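Local coordinates for membrane protein, putative (Geobacter sulfurreducens PCA, PDB 2QYB), which is a putative membrane protein of the sodium:solute symporter family, possibly with transport and phosphatase activity, represented by its GAF domain, at residues A[111-116]-A[126-131]. Sequence-based numbering, arbitrary orientation.
Sequences AHIPIS and LSVFSR
Ala111 and Val128 face each other as an antiparallel hydrogen-bonded pair, with Val128 N donating to Ala111 O at 2.9 Å and Ala111 N returning a bond to Val128 O. Two residues along, Ile113 and Leu126 repeat the pattern, Leu126 N lying 2.8 Å from Ile113 O. That bond is the straighter of the two, at 167° about the hydrogen against 151° for Ile113 N to Leu126 O. Between these two hydrogen-bonded pairs lies the non-hydrogen-bonded pair His112-Ser127, whose CA atoms close to 4.4 Å, and here CA-H groups point at carbonyls: Ser127 CA lies 3.3 Å from Ala111 O.

On the face of Ala111, Ile113, Leu126 and Val128 the contacts are apolar. Ala111 CB meets Val128 CG2 at 3.9 Å, while Ile113 and Leu126 run side by side, Ile113 CD1 reaching Leu126 CG at 4.1 Å. Ile115 crosses Leu126 at about a right angle and sets its CD1 against Leu126 CB. The other face carries His112 and Phe129. Chi1 (-63°) sets His112 CG beside the backbone N and anti to the carbonyl carbon; the ring beyond it extends toward Ser127 and Phe129. His112 NE2 comes 4.0 Å from Phe129 CZ; the two planes are nearly perpendicular, but the rings approach obliquely.

Strand 124-130 is central in the antiparallel sheet of the GAF domain, ordered 49-56, 37-43, 124-130, 109-115, 85-87. Helix 139-158 packs on the aliphatic face through Leu145, Leu148 and Ala149, helix 74-81 meets His112 on the other, and strands 85-87 and 37-43 flank the hairpin.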
ATOM      1  N   ALA A 111      13.203  11.473  12.003  1.00 33.00           N
ATOM      2  CA  ALA A 111      12.374  11.667  13.218  1.00 32.48           C
ATOM      3  C   ALA A 111      11.475  10.455  13.465  1.00 31.97           C
ATOM      4  O   ALA A 111      11.022   9.827  12.515  1.00 31.89           O
ATOM      5  CB  ALA A 111      11.525  12.931  13.102  1.00 31.70           C
ATOM      6  N   HIS A 112      11.278  10.115  14.745  1.00 31.71           N
ATOM      7  CA  HIS A 112      10.312   9.107  15.176  1.00 30.70           C
ATOM      8  C   HIS A 112       9.298   9.731  16.129  1.00 29.49           C
ATOM      9  O   HIS A 112       9.669  10.300  17.137  1.00 28.17           O
ATOM     10  CB  HIS A 112      11.019   7.908  15.821  1.00 30.64           C
ATOM     11  CG  HIS A 112      11.926   7.175  14.885  1.00 31.32           C
ATOM     12  ND1 HIS A 112      13.304   7.263  14.942  1.00 35.39           N
ATOM     13  CD2 HIS A 112      11.648   6.341  13.863  1.00 31.82           C
ATOM     14  CE1 HIS A 112      13.834   6.507  13.996  1.00 35.17           C
ATOM     15  NE2 HIS A 112      12.850   5.930  13.331  1.00 34.70           N
ATOM     16  N   ILE A 113       8.010   9.580  15.801  1.00 29.42           N
ATOM     17  CA  ILE A 113       6.926  10.268  16.471  1.00 29.27           C
ATOM     18  C   ILE A 113       5.932   9.249  16.945  1.00 29.82           C
ATOM     19  O   ILE A 113       5.374   8.505  16.133  1.00 30.18           O
ATOM     20  CB  ILE A 113       6.201  11.254  15.526  1.00 29.60           C
ATOM     21  CG1 ILE A 113       7.208  12.259  14.921  1.00 29.93           C
ATOM     22  CG2 ILE A 113       5.011  11.957  16.257  1.00 28.03           C
ATOM     23  CD1 ILE A 113       7.423  11.975  13.446  1.00 31.23           C
ATOM     24  N   PRO A 114       5.672   9.217  18.262  1.00 30.23           N
ATOM     25  CA  PRO A 114       4.710   8.250  18.781  1.00 30.59           C
ATOM     26  C   PRO A 114       3.312   8.491  18.241  1.00 31.22           C
ATOM     27  O   PRO A 114       2.918   9.655  17.949  1.00 31.09           O
ATOM     28  CB  PRO A 114       4.759   8.476  20.301  1.00 31.20           C
ATOM     29  CG  PRO A 114       6.022   9.153  20.562  1.00 30.26           C
ATOM     30  CD  PRO A 114       6.219  10.048  19.340  1.00 29.86           C
ATOM     31  N   ILE A 115       2.586   7.397  18.053  1.00 32.03           N
ATOM     32  CA  ILE A 115       1.204   7.467  17.570  1.00 32.58           C
ATOM     33  C   ILE A 115       0.333   7.051  18.768  1.00 34.35           C
ATOM     34  O   ILE A 115       0.347   5.897  19.210  1.00 34.40           O
ATOM     35  CB  ILE A 115       0.969   6.592  16.347  1.00 32.01           C
ATOM     36  CG1 ILE A 115       1.762   7.084  15.141  1.00 29.85           C
ATOM     37  CG2 ILE A 115      -0.540   6.523  15.999  1.00 31.94           C
ATOM     38  CD1 ILE A 115       1.638   6.096  13.940  1.00 30.96           C
ATOM     39  N   SER A 116      -0.348   8.034  19.334  1.00 36.05           N
ATOM     40  CA  SER A 116      -1.149   7.823  20.516  1.00 38.32           C
ATOM     41  C   SER A 116      -2.294   8.801  20.534  1.00 39.93           C
ATOM     42  O   SER A 116      -2.206   9.934  20.056  1.00 39.58           O
ATOM     43  CB  SER A 116      -0.327   8.042  21.787  1.00 38.30           C
ATOM     44  OG  SER A 116       0.336   9.296  21.721  1.00 39.91           O
ATOM     45  N   LEU A 126       5.264   6.832  13.891  1.00 28.20           N
ATOM     46  CA  LEU A 126       5.401   7.435  12.612  1.00 28.22           C
ATOM     47  C   LEU A 126       6.868   7.826  12.485  1.00 27.91           C
ATOM     48  O   LEU A 126       7.322   8.641  13.253  1.00 27.43           O
ATOM     49  CB  LEU A 126       4.485   8.682  12.515  1.00 27.93           C
ATOM     50  CG  LEU A 126       4.748   9.621  11.342  1.00 28.32           C
ATOM     51  CD1 LEU A 126       4.547   8.843  10.003  1.00 26.46           C
ATOM     52  CD2 LEU A 126       3.934  10.987  11.419  1.00 27.54           C
ATOM     53  N   SER A 127       7.591   7.220  11.538  1.00 27.82           N
ATOM     54  CA  SER A 127       9.023   7.471  11.303  1.00 28.77           C
ATOM     55  C   SER A 127       9.170   8.177   9.977  1.00 29.05           C
ATOM     56  O   SER A 127       8.578   7.746   9.000  1.00 28.54           O
ATOM     57  CB  SER A 127       9.824   6.154  11.229  1.00 28.25           C
ATOM     58  OG  SER A 127       9.503   5.260  12.308  1.00 29.99           O
ATOM     59  N   VAL A 128       9.976   9.227   9.912  1.00 30.46           N
ATOM     60  CA  VAL A 128      10.165   9.969   8.651  1.00 31.09           C
ATOM     61  C   VAL A 128      11.622  10.330   8.390  1.00 32.37           C
ATOM     62  O   VAL A 128      12.374  10.654   9.291  1.00 33.08           O
ATOM     63  CB  VAL A 128       9.313  11.262   8.644  1.00 31.22           C
ATOM     64  CG1 VAL A 128       7.844  10.915   8.847  1.00 32.74           C
ATOM     65  CG2 VAL A 128       9.746  12.223   9.755  1.00 32.41           C
ATOM     66  N   PHE A 129      11.995  10.338   7.124  1.00 33.38           N
ATOM     67  CA  PHE A 129      13.400  10.441   6.728  1.00 33.61           C
ATOM     68  C   PHE A 129      13.529  11.350   5.524  1.00 33.53           C
ATOM     69  O   PHE A 129      12.772  11.244   4.603  1.00 34.53           O
ATOM     70  CB  PHE A 129      13.911   9.058   6.338  1.00 32.24           C
ATOM     71  CG  PHE A 129      13.687   8.018   7.381  1.00 33.31           C
ATOM     72  CD1 PHE A 129      14.736   7.680   8.296  1.00 33.33           C
ATOM     73  CD2 PHE A 129      12.453   7.347   7.463  1.00 30.33           C
ATOM     74  CE1 PHE A 129      14.548   6.720   9.250  1.00 29.40           C
ATOM     75  CE2 PHE A 129      12.263   6.397   8.416  1.00 29.68           C
ATOM     76  CZ  PHE A 129      13.303   6.073   9.326  1.00 30.19           C
ATOM     77  N   SER A 130      14.481  12.249   5.550  1.00 35.08           N
ATOM     78  CA  SER A 130      14.874  12.998   4.364  1.00 36.31           C
ATOM     79  C   SER A 130      16.288  12.553   3.910  1.00 37.05           C
ATOM     80  O   SER A 130      17.207  12.553   4.689  1.00 35.59           O
ATOM     81  CB  SER A 130      14.873  14.494   4.668  1.00 35.66           C
ATOM     82  OG  SER A 130      15.410  15.242   3.595  1.00 34.32           O
ATOM     83  N   ARG A 131      16.405  12.147   2.646  1.00 38.83           N
ATOM     84  CA  ARG A 131      17.690  12.052   1.946  1.00 40.74           C
ATOM     85  C   ARG A 131      18.063  13.382   1.255  1.00 41.40           C
ATOM     86  O   ARG A 131      19.010  13.435   0.448  1.00 41.16           O
ATOM     87  CB  ARG A 131      17.648  10.906   0.920  1.00 40.36           C
ATOM     88  CG  ARG A 131      17.555   9.557   1.599  1.00 42.82           C
ATOM     89  CD  ARG A 131      17.601   8.409   0.643  1.00 43.75           C
ATOM     90  NE  ARG A 131      16.337   8.328  -0.072  1.00 47.51           N
ATOM     91  CZ  ARG A 131      15.323   7.515   0.234  1.00 49.13           C
ATOM     92  NH1 ARG A 131      15.419   6.653   1.254  1.00 49.33           N
ATOM     93  NH2 ARG A 131      14.212   7.549  -0.523  1.00 49.41           N
TER